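Local atomic coordinates of dehydroascorbate reductase (Chlamydomonas reinhardtii, PDB entry 5XFT), a protein that probably catalyses the glutathione-dependent reduction of dehydroascorbate to ascorbate, as a member of the DHAR family of the glutathione S-transferase superfamily. Residues P105-G113 with H164-K173; P144-D155 with Y187-E196. All coordinates share one frame; numbering follows the deposited sequence.

Contact 1: residues P105-G113 with H164-K173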
ATOM      1  N   PRO A 105       3.782  -3.467  10.888  1.00 24.49           N
ATOM      2  CA  PRO A 105       3.507  -3.677  12.321  1.00 13.58           C
ATOM      3  C   PRO A 105       4.462  -2.950  13.251  1.00 25.44           C
ATOM      4  O   PRO A 105       4.020  -2.420  14.278  1.00 33.00           O
ATOM      5  CB  PRO A 105       3.622  -5.201  12.475  1.00 16.88           C
ATOM      6  CG  PRO A 105       3.287  -5.735  11.131  1.00 25.48           C
ATOM      7  CD  PRO A 105       3.872  -4.747  10.162  1.00 33.11           C
ATOM      8  N   ASN A 106       5.762  -2.930  12.943  1.00 33.52           N
ATOM      9  CA  ASN A 106       6.717  -2.228  13.798  1.00 29.55           C
ATOM     10  C   ASN A 106       6.461  -0.732  13.768  1.00 24.69           C
ATOM     11  O   ASN A 106       6.477  -0.064  14.807  1.00 32.42           O
ATOM     12  CB  ASN A 106       8.153  -2.518  13.349  1.00 34.49           C
ATOM     13  CG  ASN A 106       8.557  -3.966  13.555  1.00 27.96           C
ATOM     14  OD1 ASN A 106       8.068  -4.638  14.461  1.00 32.78           O
ATOM     15  ND2 ASN A 106       9.449  -4.453  12.706  1.00 17.25           N
ATOM     16  N   PHE A 107       6.243  -0.189  12.568  1.00 24.05           N
ATOM     17  CA  PHE A 107       5.961   1.234  12.417  1.00 30.25           C
ATOM     18  C   PHE A 107       4.687   1.631  13.153  1.00 28.34           C
ATOM     19  O   PHE A 107       4.619   2.706  13.770  1.00 28.89           O
ATOM     20  CB  PHE A 107       5.893   1.557  10.923  1.00 41.68           C
ATOM     21  CG  PHE A 107       4.925   2.626  10.574  1.00 57.92           C
ATOM     22  CD1 PHE A 107       5.132   3.930  10.999  1.00 67.38           C
ATOM     23  CD2 PHE A 107       3.825   2.336   9.785  1.00 61.97           C
ATOM     24  CE1 PHE A 107       4.249   4.916  10.670  1.00 68.58           C
ATOM     25  CE2 PHE A 107       2.938   3.315   9.442  1.00 65.27           C
ATOM     26  CZ  PHE A 107       3.146   4.611   9.884  1.00 65.86           C
ATOM     27  N   ARG A 108       3.680   0.768  13.121  1.00 32.93           N
ATOM     28  CA  ARG A 108       2.466   1.032  13.875  1.00 34.02           C
ATOM     29  C   ARG A 108       2.719   0.943  15.373  1.00 33.09           C
ATOM     30  O   ARG A 108       2.271   1.810  16.128  1.00 36.06           O
ATOM     31  CB  ARG A 108       1.362   0.066  13.453  1.00 31.41           C
ATOM     32  CG  ARG A 108       0.108   0.188  14.299  1.00 34.64           C
ATOM     33  CD  ARG A 108      -0.917  -0.838  13.902  1.00 40.40           C
ATOM     34  NE  ARG A 108      -0.410  -2.189  14.087  1.00 48.16           N
ATOM     35  CZ  ARG A 108      -1.032  -3.283  13.666  1.00 46.21           C
ATOM     36  NH1 ARG A 108      -2.188  -3.188  13.021  1.00 43.40           N
ATOM     37  NH2 ARG A 108      -0.485  -4.470  13.883  1.00 46.62           N
ATOM     38  N   ALA A 109       3.434  -0.091  15.825  1.00 24.62           N
ATOM     39  CA  ALA A 109       3.725  -0.209  17.249  1.00 20.33           C
ATOM     40  C   ALA A 109       4.521   0.987  17.748  1.00 24.48           C
ATOM     41  O   ALA A 109       4.448   1.338  18.931  1.00 30.35           O
ATOM     42  CB  ALA A 109       4.481  -1.509  17.530  1.00 18.35           C
ATOM     43  N   ILE A 110       5.290   1.615  16.860  1.00 20.02           N
ATOM     44  CA  ILE A 110       5.981   2.848  17.207  1.00 25.31           C
ATOM     45  C   ILE A 110       4.982   3.986  17.354  1.00 30.42           C
ATOM     46  O   ILE A 110       5.033   4.755  18.322  1.00 33.83           O
ATOM     47  CB  ILE A 110       7.055   3.168  16.153  1.00 29.71           C
ATOM     48  CG1 ILE A 110       8.199   2.153  16.230  1.00 19.15           C
ATOM     49  CG2 ILE A 110       7.558   4.608  16.308  1.00 29.39           C
ATOM     50  CD1 ILE A 110       9.137   2.232  15.070  1.00 21.41           C
ATOM     51  N   LEU A 111       4.045   4.105  16.408  1.00 24.90           N
ATOM     52  CA  LEU A 111       3.133   5.246  16.461  1.00 25.37           C
ATOM     53  C   LEU A 111       2.171   5.156  17.640  1.00 34.02           C
ATOM     54  O   LEU A 111       1.929   6.160  18.320  1.00 38.66           O
ATOM     55  CB  LEU A 111       2.351   5.380  15.156  1.00 27.24           C
ATOM     56  CG  LEU A 111       3.033   6.136  14.011  1.00 37.93           C
ATOM     57  CD1 LEU A 111       2.033   6.426  12.893  1.00 39.73           C
ATOM     58  CD2 LEU A 111       3.688   7.422  14.500  1.00 37.12           C
ATOM     59  N   ILE A 112       1.607   3.977  17.901  1.00 44.03           N
ATOM     60  CA  ILE A 112       0.459   3.884  18.799  1.00 46.39           C
ATOM     61  C   ILE A 112       0.639   2.796  19.851  1.00 47.60           C
ATOM     62  O   ILE A 112      -0.343   2.296  20.410  1.00 55.44           O
ATOM     63  CB  ILE A 112      -0.837   3.649  17.998  1.00 43.87           C
ATOM     64  CG1 ILE A 112      -0.798   2.311  17.268  1.00 40.90           C
ATOM     65  CG2 ILE A 112      -1.064   4.756  16.985  1.00 44.07           C
ATOM     66  CD1 ILE A 112      -2.030   2.061  16.418  1.00 36.87           C
ATOM     67  N   GLY A 113       1.883   2.441  20.153  1.00 38.79           N
ATOM     68  CA  GLY A 113       2.151   1.389  21.106  1.00 37.69           C
ATOM     69  C   GLY A 113       2.562   1.898  22.474  1.00 43.65           C
ATOM     70  O   GLY A 113       2.709   3.103  22.701  1.00 50.21           O
ATOM     71  N   HIS A 164       3.455   5.390   4.246  1.00 20.41           N
ATOM     72  CA  HIS A 164       2.911   5.683   5.566  1.00 23.65           C
ATOM     73  C   HIS A 164       4.014   5.807   6.607  1.00 29.47           C
ATOM     74  O   HIS A 164       3.959   6.685   7.477  1.00 26.08           O
ATOM     75  CB  HIS A 164       1.920   4.597   5.976  1.00 14.44           C
ATOM     76  CG  HIS A 164       0.565   4.758   5.368  1.00 19.96           C
ATOM     77  ND1 HIS A 164      -0.566   4.980   6.125  1.00 24.70           N
ATOM     78  CD2 HIS A 164       0.156   4.728   4.078  1.00 21.65           C
ATOM     79  CE1 HIS A 164      -1.614   5.081   5.328  1.00 24.92           C
ATOM     80  NE2 HIS A 164      -1.203   4.932   4.080  1.00 28.68           N
ATOM     81  N   ALA A 165       5.029   4.943   6.531  1.00 30.76           N
ATOM     82  CA  ALA A 165       6.078   4.941   7.548  1.00 27.51           C
ATOM     83  C   ALA A 165       6.845   6.258   7.546  1.00 28.63           C
ATOM     84  O   ALA A 165       6.963   6.921   8.583  1.00 33.63           O
ATOM     85  CB  ALA A 165       7.022   3.757   7.335  1.00 20.99           C
ATOM     86  N   VAL A 166       7.363   6.666   6.385  1.00 26.66           N
ATOM     87  CA  VAL A 166       8.182   7.874   6.363  1.00 32.99           C
ATOM     88  C   VAL A 166       7.333   9.106   6.669  1.00 40.56           C
ATOM     89  O   VAL A 166       7.723   9.952   7.487  1.00 44.33           O
ATOM     90  CB  VAL A 166       8.953   8.004   5.031  1.00 33.36           C
ATOM     91  CG1 VAL A 166       9.841   6.788   4.811  1.00 30.00           C
ATOM     92  CG2 VAL A 166       8.022   8.189   3.846  1.00 40.08           C
ATOM     93  N   VAL A 167       6.139   9.204   6.071  1.00 43.30           N
ATOM     94  CA  VAL A 167       5.318  10.399   6.265  1.00 35.78           C
ATOM     95  C   VAL A 167       4.870  10.510   7.717  1.00 28.18           C
ATOM     96  O   VAL A 167       5.115  11.519   8.395  1.00 32.65           O
ATOM     97  CB  VAL A 167       4.115  10.390   5.308  1.00 39.23           C
ATOM     98  CG1 VAL A 167       3.133  11.486   5.684  1.00 35.58           C
ATOM     99  CG2 VAL A 167       4.585  10.564   3.870  1.00 42.49           C
ATOM    100  N   ALA A 168       4.213   9.463   8.216  1.00 27.09           N
ATOM    101  CA  ALA A 168       3.639   9.513   9.553  1.00 25.33           C
ATOM    102  C   ALA A 168       4.720   9.626  10.618  1.00 32.56           C
ATOM    103  O   ALA A 168       4.568  10.383  11.584  1.00 36.34           O
ATOM    104  CB  ALA A 168       2.774   8.279   9.798  1.00 18.18           C
ATOM    105  N   LEU A 169       5.816   8.880  10.466  1.00 36.30           N
ATOM    106  CA  LEU A 169       6.865   8.942  11.478  1.00 34.30           C
ATOM    107  C   LEU A 169       7.526  10.313  11.497  1.00 33.28           C
ATOM    108  O   LEU A 169       7.805  10.855  12.573  1.00 33.71           O
ATOM    109  CB  LEU A 169       7.902   7.848  11.244  1.00 33.04           C
ATOM    110  CG  LEU A 169       7.519   6.423  11.647  1.00 26.61           C
ATOM    111  CD1 LEU A 169       8.700   5.504  11.408  1.00 28.55           C
ATOM    112  CD2 LEU A 169       7.066   6.351  13.088  1.00 27.34           C
ATOM    113  N   LYS A 170       7.765  10.898  10.320  1.00 32.31           N
ATOM    114  CA  LYS A 170       8.322  12.246  10.284  1.00 31.18           C
ATOM    115  C   LYS A 170       7.379  13.249  10.932  1.00 41.90           C
ATOM    116  O   LYS A 170       7.825  14.187  11.604  1.00 47.14           O
ATOM    117  CB  LYS A 170       8.635  12.648   8.844  1.00 38.19           C
ATOM    118  CG  LYS A 170       8.982  14.120   8.657  1.00 44.46           C
ATOM    119  CD  LYS A 170      10.235  14.510   9.424  1.00 53.36           C
ATOM    120  CE  LYS A 170      10.690  15.914   9.050  1.00 60.78           C
ATOM    121  NZ  LYS A 170       9.641  16.941   9.312  1.00 66.59           N
ATOM    122  N   HIS A 171       6.069  13.063  10.763  1.00 45.91           N
ATOM    123  CA  HIS A 171       5.140  14.065  11.279  1.00 39.55           C
ATOM    124  C   HIS A 171       4.925  13.935  12.785  1.00 35.25           C
ATOM    125  O   HIS A 171       4.915  14.940  13.508  1.00 32.82           O
ATOM    126  CB  HIS A 171       3.806  13.973  10.549  1.00 31.56           C
ATOM    127  CG  HIS A 171       2.762  14.894  11.093  1.00 29.20           C
ATOM    128  ND1 HIS A 171       1.886  14.522  12.089  1.00 32.94           N
ATOM    129  CD2 HIS A 171       2.464  16.179  10.788  1.00 26.19           C
ATOM    130  CE1 HIS A 171       1.086  15.535  12.370  1.00 28.21           C
ATOM    131  NE2 HIS A 171       1.414  16.551  11.592  1.00 26.62           N
ATOM    132  N   PHE A 172       4.739  12.713  13.275  1.00 28.30           N
ATOM    133  CA  PHE A 172       4.384  12.494  14.671  1.00 25.51           C
ATOM    134  C   PHE A 172       5.583  12.318  15.591  1.00 30.07           C
ATOM    135  O   PHE A 172       5.444  12.500  16.807  1.00 30.92           O
ATOM    136  CB  PHE A 172       3.488  11.261  14.795  1.00 30.47           C
ATOM    137  CG  PHE A 172       2.115  11.445  14.211  1.00 33.61           C
ATOM    138  CD1 PHE A 172       1.177  12.235  14.850  1.00 30.80           C
ATOM    139  CD2 PHE A 172       1.760  10.819  13.030  1.00 29.42           C
ATOM    140  CE1 PHE A 172      -0.086  12.401  14.320  1.00 33.97           C
ATOM    141  CE2 PHE A 172       0.499  10.982  12.497  1.00 31.02           C
ATOM    142  CZ  PHE A 172      -0.425  11.774  13.143  1.00 33.99           C
ATOM    143  N   LYS A 173       6.749  11.958  15.053  1.00 27.99           N
ATOM    144  CA  LYS A 173       7.895  11.624  15.883  1.00 28.93           C
ATOM    145  C   LYS A 173       9.179  12.329  15.468  1.00 34.15           C
ATOM    146  O   LYS A 173      10.199  12.166  16.144  1.00 28.91           O
ATOM    147  CB  LYS A 173       8.135  10.107  15.875  1.00 26.34           C
ATOM    148  CG  LYS A 173       7.034   9.282  16.526  1.00 30.15           C
ATOM    149  CD  LYS A 173       7.109   9.346  18.043  1.00 33.79           C
ATOM    150  CE  LYS A 173       6.441   8.138  18.692  1.00 29.61           C
ATOM    151  NZ  LYS A 173       4.989   8.347  18.917  1.00 32.72           N
TER
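Phe107 CG stands some 30° short of anti to the backbone N (chi1 147°), a turn that lays the ring flat over the backbone of Ala165. Ala165 CA stands 3.6 Å from the ring centroid, almost on the normal, a CH-pi contact over the face. Leu169 comes in at the ring's edge, with CG 3.5 Å from Phe107 CD1, and Ala168 CB reaches the edge beside Phe107 CZ at 3.7 Å. The ring is a knob in the hole formed by His164, Ala165, Ala168 and Leu169. One turn on, Leu111 is a second knob: CD1 abuts Ala168 CB at 3.7 Å, while CD2 lies 3.9 Å from Phe172 CB. Ile110 meets Leu169 at about a right angle through CG2. At the exposed side, Lys173 NZ lies 3.6 Å from Ile110 O, too long for a hydrogen bond, with Leu111 O also near; these carbonyl oxygens would probably favour the ammonium. The segments 105-112 and 164-173 run nearly parallel, their axes 16° apart. Helix 204-212 closes one flank, where Trp211 meets the Phe107 ring edge-to-face and hydrogen-bonds His164 ND1; helix 118-138 packs on Asn106 and Ile110.

Contact 2: residues P144-D155 with Y187-E196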
ATOM      1  N   PRO A 144      15.482   0.301  -9.979  1.00 32.65           N
ATOM      2  CA  PRO A 144      15.351   0.816  -8.605  1.00 26.04           C
ATOM      3  C   PRO A 144      14.165   0.261  -7.821  1.00 28.30           C
ATOM      4  O   PRO A 144      14.116   0.447  -6.595  1.00 20.94           O
ATOM      5  CB  PRO A 144      15.208   2.327  -8.819  1.00 17.85           C
ATOM      6  CG  PRO A 144      14.573   2.450 -10.165  1.00 27.49           C
ATOM      7  CD  PRO A 144      15.014   1.266 -10.990  1.00 28.44           C
ATOM      8  N   LEU A 145      13.219  -0.409  -8.474  1.00 24.53           N
ATOM      9  CA  LEU A 145      12.092  -1.028  -7.793  1.00 29.37           C
ATOM     10  C   LEU A 145      12.342  -2.517  -7.593  1.00 32.48           C
ATOM     11  O   LEU A 145      13.210  -3.121  -8.225  1.00 42.56           O
ATOM     12  CB  LEU A 145      10.800  -0.825  -8.585  1.00 30.66           C
ATOM     13  CG  LEU A 145      10.543   0.564  -9.148  1.00 27.17           C
ATOM     14  CD1 LEU A 145       9.285   0.527  -9.972  1.00 31.59           C
ATOM     15  CD2 LEU A 145      10.426   1.572  -8.021  1.00 30.32           C
ATOM     16  N   PHE A 146      11.549  -3.115  -6.704  1.00 26.37           N
ATOM     17  CA  PHE A 146      11.613  -4.559  -6.523  1.00 27.39           C
ATOM     18  C   PHE A 146      11.311  -5.307  -7.812  1.00 28.52           C
ATOM     19  O   PHE A 146      11.716  -6.463  -7.952  1.00 37.68           O
ATOM     20  CB  PHE A 146      10.641  -5.005  -5.428  1.00 25.15           C
ATOM     21  CG  PHE A 146      11.045  -4.578  -4.048  1.00 29.02           C
ATOM     22  CD1 PHE A 146      10.487  -3.449  -3.470  1.00 24.66           C
ATOM     23  CD2 PHE A 146      11.984  -5.305  -3.327  1.00 26.87           C
ATOM     24  CE1 PHE A 146      10.853  -3.050  -2.202  1.00 18.99           C
ATOM     25  CE2 PHE A 146      12.354  -4.912  -2.053  1.00 26.13           C
ATOM     26  CZ  PHE A 146      11.788  -3.782  -1.489  1.00 23.74           C
ATOM     27  N   GLY A 147      10.595  -4.679  -8.744  1.00 33.12           N
ATOM     28  CA  GLY A 147      10.331  -5.274 -10.037  1.00 37.64           C
ATOM     29  C   GLY A 147      11.188  -4.633 -11.104  1.00 44.21           C
ATOM     30  O   GLY A 147      10.745  -4.430 -12.239  1.00 50.48           O
ATOM     31  N   GLY A 148      12.419  -4.294 -10.734  1.00 46.31           N
ATOM     32  CA  GLY A 148      13.345  -3.645 -11.637  1.00 42.59           C
ATOM     33  C   GLY A 148      12.885  -2.272 -12.068  1.00 43.02           C
ATOM     34  O   GLY A 148      12.964  -1.306 -11.305  1.00 44.02           O
ATOM     35  N   GLN A 149      12.389  -2.176 -13.297  1.00 50.60           N
ATOM     36  CA  GLN A 149      11.997  -0.894 -13.860  1.00 52.94           C
ATOM     37  C   GLN A 149      10.523  -0.577 -13.660  1.00 53.17           C
ATOM     38  O   GLN A 149      10.136   0.591 -13.780  1.00 55.92           O
ATOM     39  CB  GLN A 149      12.329  -0.867 -15.354  1.00 58.05           C
ATOM     40  CG  GLN A 149      13.809  -0.694 -15.658  1.00 59.07           C
ATOM     41  CD  GLN A 149      14.282   0.718 -15.386  1.00 65.09           C
ATOM     42  OE1 GLN A 149      13.545   1.682 -15.600  1.00 62.61           O
ATOM     43  NE2 GLN A 149      15.515   0.849 -14.906  1.00 68.42           N
ATOM     44  N   HIS A 150       9.700  -1.576 -13.346  1.00 48.52           N
ATOM     45  CA  HIS A 150       8.260  -1.403 -13.235  1.00 49.28           C
ATOM     46  C   HIS A 150       7.766  -1.998 -11.925  1.00 43.95           C
ATOM     47  O   HIS A 150       8.484  -2.723 -11.229  1.00 43.92           O
ATOM     48  CB  HIS A 150       7.537  -2.052 -14.418  1.00 54.95           C
ATOM     49  CG  HIS A 150       8.264  -1.903 -15.716  1.00 62.16           C
ATOM     50  ND1 HIS A 150       8.234  -0.742 -16.458  1.00 66.89           N
ATOM     51  CD2 HIS A 150       9.053  -2.766 -16.398  1.00 64.14           C
ATOM     52  CE1 HIS A 150       8.970  -0.899 -17.544  1.00 68.87           C
ATOM     53  NE2 HIS A 150       9.476  -2.118 -17.532  1.00 67.26           N
ATOM     54  N   LEU A 151       6.509  -1.697 -11.608  1.00 40.00           N
ATOM     55  CA  LEU A 151       5.932  -2.098 -10.334  1.00 34.11           C
ATOM     56  C   LEU A 151       5.817  -3.613 -10.225  1.00 31.99           C
ATOM     57  O   LEU A 151       5.499  -4.311 -11.193  1.00 27.42           O
ATOM     58  CB  LEU A 151       4.555  -1.468 -10.150  1.00 37.90           C
ATOM     59  CG  LEU A 151       4.550   0.009  -9.779  1.00 35.47           C
ATOM     60  CD1 LEU A 151       3.135   0.446  -9.446  1.00 35.11           C
ATOM     61  CD2 LEU A 151       5.488   0.255  -8.617  1.00 30.97           C
ATOM     62  N   ASN A 152       6.049  -4.105  -9.019  1.00 32.69           N
ATOM     63  CA  ASN A 152       6.057  -5.515  -8.678  1.00 30.34           C
ATOM     64  C   ASN A 152       4.960  -5.776  -7.651  1.00 32.18           C
ATOM     65  O   ASN A 152       4.417  -4.846  -7.048  1.00 33.60           O
ATOM     66  CB  ASN A 152       7.435  -5.890  -8.125  1.00 36.35           C
ATOM     67  CG  ASN A 152       7.670  -7.365  -8.084  1.00 49.81           C
ATOM     68  OD1 ASN A 152       7.198  -8.104  -8.936  1.00 64.86           O
ATOM     69  ND2 ASN A 152       8.451  -7.802  -7.122  1.00 49.56           N
ATOM     70  N   GLY A 153       4.623  -7.051  -7.454  1.00 25.70           N
ATOM     71  CA  GLY A 153       3.708  -7.387  -6.372  1.00 23.60           C
ATOM     72  C   GLY A 153       4.245  -6.950  -5.023  1.00 25.50           C
ATOM     73  O   GLY A 153       3.490  -6.512  -4.146  1.00 21.25           O
ATOM     74  N   THR A 154       5.568  -7.039  -4.855  1.00 35.52           N
ATOM     75  CA  THR A 154       6.231  -6.553  -3.650  1.00 26.36           C
ATOM     76  C   THR A 154       6.221  -5.030  -3.585  1.00 24.08           C
ATOM     77  O   THR A 154       6.063  -4.453  -2.505  1.00 28.41           O
ATOM     78  CB  THR A 154       7.658  -7.097  -3.605  1.00 21.42           C
ATOM     79  OG1 THR A 154       7.614  -8.511  -3.377  1.00 20.46           O
ATOM     80  CG2 THR A 154       8.463  -6.422  -2.504  1.00 27.70           C
ATOM     81  N   ASP A 155       6.388  -4.360  -4.728  1.00 19.63           N
ATOM     82  CA  ASP A 155       6.213  -2.913  -4.769  1.00 23.11           C
ATOM     83  C   ASP A 155       4.802  -2.531  -4.343  1.00 29.45           C
ATOM     84  O   ASP A 155       4.605  -1.603  -3.550  1.00 22.98           O
ATOM     85  CB  ASP A 155       6.486  -2.392  -6.178  1.00 31.61           C
ATOM     86  CG  ASP A 155       7.946  -2.451  -6.558  1.00 33.87           C
ATOM     87  OD1 ASP A 155       8.801  -2.132  -5.708  1.00 29.99           O
ATOM     88  OD2 ASP A 155       8.231  -2.830  -7.716  1.00 33.36           O
ATOM     89  N   TYR A 187      14.504   4.567  -4.162  1.00 22.10           N
ATOM     90  CA  TYR A 187      13.243   3.851  -4.338  1.00 23.06           C
ATOM     91  C   TYR A 187      12.064   4.810  -4.234  1.00 32.27           C
ATOM     92  O   TYR A 187      11.180   4.824  -5.099  1.00 33.03           O
ATOM     93  CB  TYR A 187      13.133   2.733  -3.304  1.00 25.78           C
ATOM     94  CG  TYR A 187      11.888   1.867  -3.387  1.00 29.78           C
ATOM     95  CD1 TYR A 187      11.622   1.088  -4.504  1.00 32.73           C
ATOM     96  CD2 TYR A 187      11.007   1.795  -2.321  1.00 38.78           C
ATOM     97  CE1 TYR A 187      10.495   0.282  -4.564  1.00 34.09           C
ATOM     98  CE2 TYR A 187       9.878   0.997  -2.370  1.00 38.82           C
ATOM     99  CZ  TYR A 187       9.623   0.242  -3.490  1.00 36.81           C
ATOM    100  OH  TYR A 187       8.491  -0.555  -3.525  1.00 29.30           O
ATOM    101  N   LEU A 188      12.052   5.646  -3.191  1.00 32.89           N
ATOM    102  CA  LEU A 188      10.967   6.611  -3.042  1.00 32.83           C
ATOM    103  C   LEU A 188      10.924   7.581  -4.218  1.00 43.66           C
ATOM    104  O   LEU A 188       9.852   7.831  -4.780  1.00 55.52           O
ATOM    105  CB  LEU A 188      11.102   7.356  -1.713  1.00 31.97           C
ATOM    106  CG  LEU A 188      10.592   6.542  -0.519  1.00 36.04           C
ATOM    107  CD1 LEU A 188      11.347   6.895   0.751  1.00 35.21           C
ATOM    108  CD2 LEU A 188       9.091   6.729  -0.330  1.00 32.59           C
ATOM    109  N   ALA A 189      12.077   8.126  -4.619  1.00 44.13           N
ATOM    110  CA  ALA A 189      12.089   9.026  -5.773  1.00 42.67           C
ATOM    111  C   ALA A 189      11.562   8.331  -7.026  1.00 39.21           C
ATOM    112  O   ALA A 189      10.782   8.915  -7.794  1.00 41.33           O
ATOM    113  CB  ALA A 189      13.501   9.561  -6.009  1.00 42.73           C
ATOM    114  N   ALA A 190      11.964   7.077  -7.238  1.00 32.34           N
ATOM    115  CA  ALA A 190      11.506   6.323  -8.400  1.00 30.37           C
ATOM    116  C   ALA A 190       9.994   6.136  -8.376  1.00 41.98           C
ATOM    117  O   ALA A 190       9.320   6.328  -9.396  1.00 51.11           O
ATOM    118  CB  ALA A 190      12.216   4.968  -8.459  1.00 20.35           C
ATOM    119  N   LEU A 191       9.441   5.758  -7.218  1.00 38.32           N
ATOM    120  CA  LEU A 191       7.993   5.594  -7.103  1.00 33.43           C
ATOM    121  C   LEU A 191       7.272   6.902  -7.377  1.00 37.04           C
ATOM    122  O   LEU A 191       6.282   6.938  -8.113  1.00 38.66           O
ATOM    123  CB  LEU A 191       7.621   5.069  -5.718  1.00 23.29           C
ATOM    124  CG  LEU A 191       7.965   3.617  -5.422  1.00 28.24           C
ATOM    125  CD1 LEU A 191       7.908   3.362  -3.950  1.00 32.26           C
ATOM    126  CD2 LEU A 191       7.001   2.716  -6.156  1.00 23.16           C
ATOM    127  N   LYS A 192       7.763   7.994  -6.795  1.00 36.44           N
ATOM    128  CA  LYS A 192       7.141   9.285  -7.036  1.00 39.91           C
ATOM    129  C   LYS A 192       7.241   9.701  -8.497  1.00 42.17           C
ATOM    130  O   LYS A 192       6.422  10.506  -8.957  1.00 44.87           O
ATOM    131  CB  LYS A 192       7.765  10.334  -6.114  1.00 48.11           C
ATOM    132  CG  LYS A 192       7.665   9.945  -4.637  1.00 50.53           C
ATOM    133  CD  LYS A 192       7.533  11.146  -3.727  1.00 49.09           C
ATOM    134  CE  LYS A 192       8.842  11.460  -3.028  1.00 50.57           C
ATOM    135  NZ  LYS A 192       8.613  12.242  -1.780  1.00 56.10           N
ATOM    136  N   ALA A 193       8.197   9.151  -9.246  1.00 44.13           N
ATOM    137  CA  ALA A 193       8.260   9.447 -10.674  1.00 52.61           C
ATOM    138  C   ALA A 193       7.245   8.660 -11.497  1.00 54.68           C
ATOM    139  O   ALA A 193       6.900   9.094 -12.602  1.00 57.86           O
ATOM    140  CB  ALA A 193       9.669   9.178 -11.206  1.00 53.60           C
ATOM    141  N   LEU A 194       6.749   7.533 -10.984  1.00 47.29           N
ATOM    142  CA  LEU A 194       5.927   6.631 -11.793  1.00 34.88           C
ATOM    143  C   LEU A 194       4.533   7.202 -12.016  1.00 41.22           C
ATOM    144  O   LEU A 194       3.891   7.648 -11.058  1.00 46.98           O
ATOM    145  CB  LEU A 194       5.810   5.269 -11.122  1.00 32.25           C
ATOM    146  CG  LEU A 194       6.831   4.207 -11.508  1.00 37.75           C
ATOM    147  CD1 LEU A 194       6.664   3.011 -10.600  1.00 33.85           C
ATOM    148  CD2 LEU A 194       6.660   3.808 -12.966  1.00 41.65           C
ATOM    149  N   PRO A 195       4.022   7.186 -13.251  1.00 40.61           N
ATOM    150  CA  PRO A 195       2.618   7.574 -13.465  1.00 34.65           C
ATOM    151  C   PRO A 195       1.635   6.663 -12.755  1.00 31.75           C
ATOM    152  O   PRO A 195       0.576   7.132 -12.322  1.00 36.59           O
ATOM    153  CB  PRO A 195       2.459   7.492 -14.990  1.00 36.52           C
ATOM    154  CG  PRO A 195       3.854   7.577 -15.531  1.00 33.62           C
ATOM    155  CD  PRO A 195       4.715   6.893 -14.516  1.00 31.85           C
ATOM    156  N   GLU A 196       1.945   5.369 -12.636  1.00 28.22           N
ATOM    157  CA  GLU A 196       1.078   4.470 -11.881  1.00 32.60           C
ATOM    158  C   GLU A 196       0.933   4.937 -10.440  1.00 33.10           C
ATOM    159  O   GLU A 196      -0.168   4.909  -9.877  1.00 24.94           O
ATOM    160  CB  GLU A 196       1.621   3.040 -11.921  1.00 35.85           C
ATOM    161  CG  GLU A 196       1.538   2.357 -13.277  1.00 37.87           C
ATOM    162  CD  GLU A 196       2.798   2.537 -14.109  1.00 43.00           C
ATOM    163  OE1 GLU A 196       3.239   3.695 -14.305  1.00 35.67           O
ATOM    164  OE2 GLU A 196       3.353   1.509 -14.554  1.00 47.76           O
TER
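The N-terminus of helix 153-173, with the looped chain leading into it, meets helix 182-193 and the start of helix 195-199 in the all-helical C-terminal domain of the GST fold. Tyr187 and Asp155 form the polar link: Tyr187 OH donates to Asp155 OD1 at 2.7 Å, arriving on the anti side of the carboxylate and 17° out of its plane. With CG anti to the backbone N (chi1 -178°), the tyrosine reaches across to the first turn of helix 153-173, alongside the loop before it. Phe146 N also donates a hydrogen bond to Asp155 OD1, at 3.1 Å, through the syn lone pair. Gly147 N reaches OD2, so the buried carboxylate gathers several donors and ties the turn at 145-148 to the helix start. The edge of Phe146 points at the Tyr187 face in an offset edge-to-face pair, planes at 79° and centroids 5.3 Å apart. Apolar packing continues beside it. Leu145 CD2 lies 3.7 Å from Tyr187 CE1, and Leu145 CD1 meets Leu194 CD1 tip to tip at 3.7 Å. Leu151 slides past Leu194, CD2 to CD1 at 3.6 Å, and touches Leu191 as well; its other neighbours include Leu29 and Ala33 of helix 22-33. Pro144 CG rests on Ala190 CB. Asn152 is the N-cap and Asp155 the N3 residue; the weak Asn152 N to Asp155 OD2 bond is one half of a capping box, positions consistent with the N-capping box of the corresponding helix in GST-fold proteins.

Contacts 1 and 2 share helix 153-173, which contributes its first turn to contact 2 and its last turns to contact 1. Their centres are 22 Å apart, and the nearest atoms come within about 4 Å without touching. Along the chain the segments alternate: 105-113, 144-155, 164-173, 187-196. The long helix thus packs at its start against a later helix and near its end against an earlier one, so chain-distant parts of the C-terminal helical domain meet along it. Both contacts also border the N-terminal, thioredoxin-like domain: Glu196 of contact 2 touches helix 22-33, and His164 of contact 1 makes a weak hydrogen bond to Asp20 O.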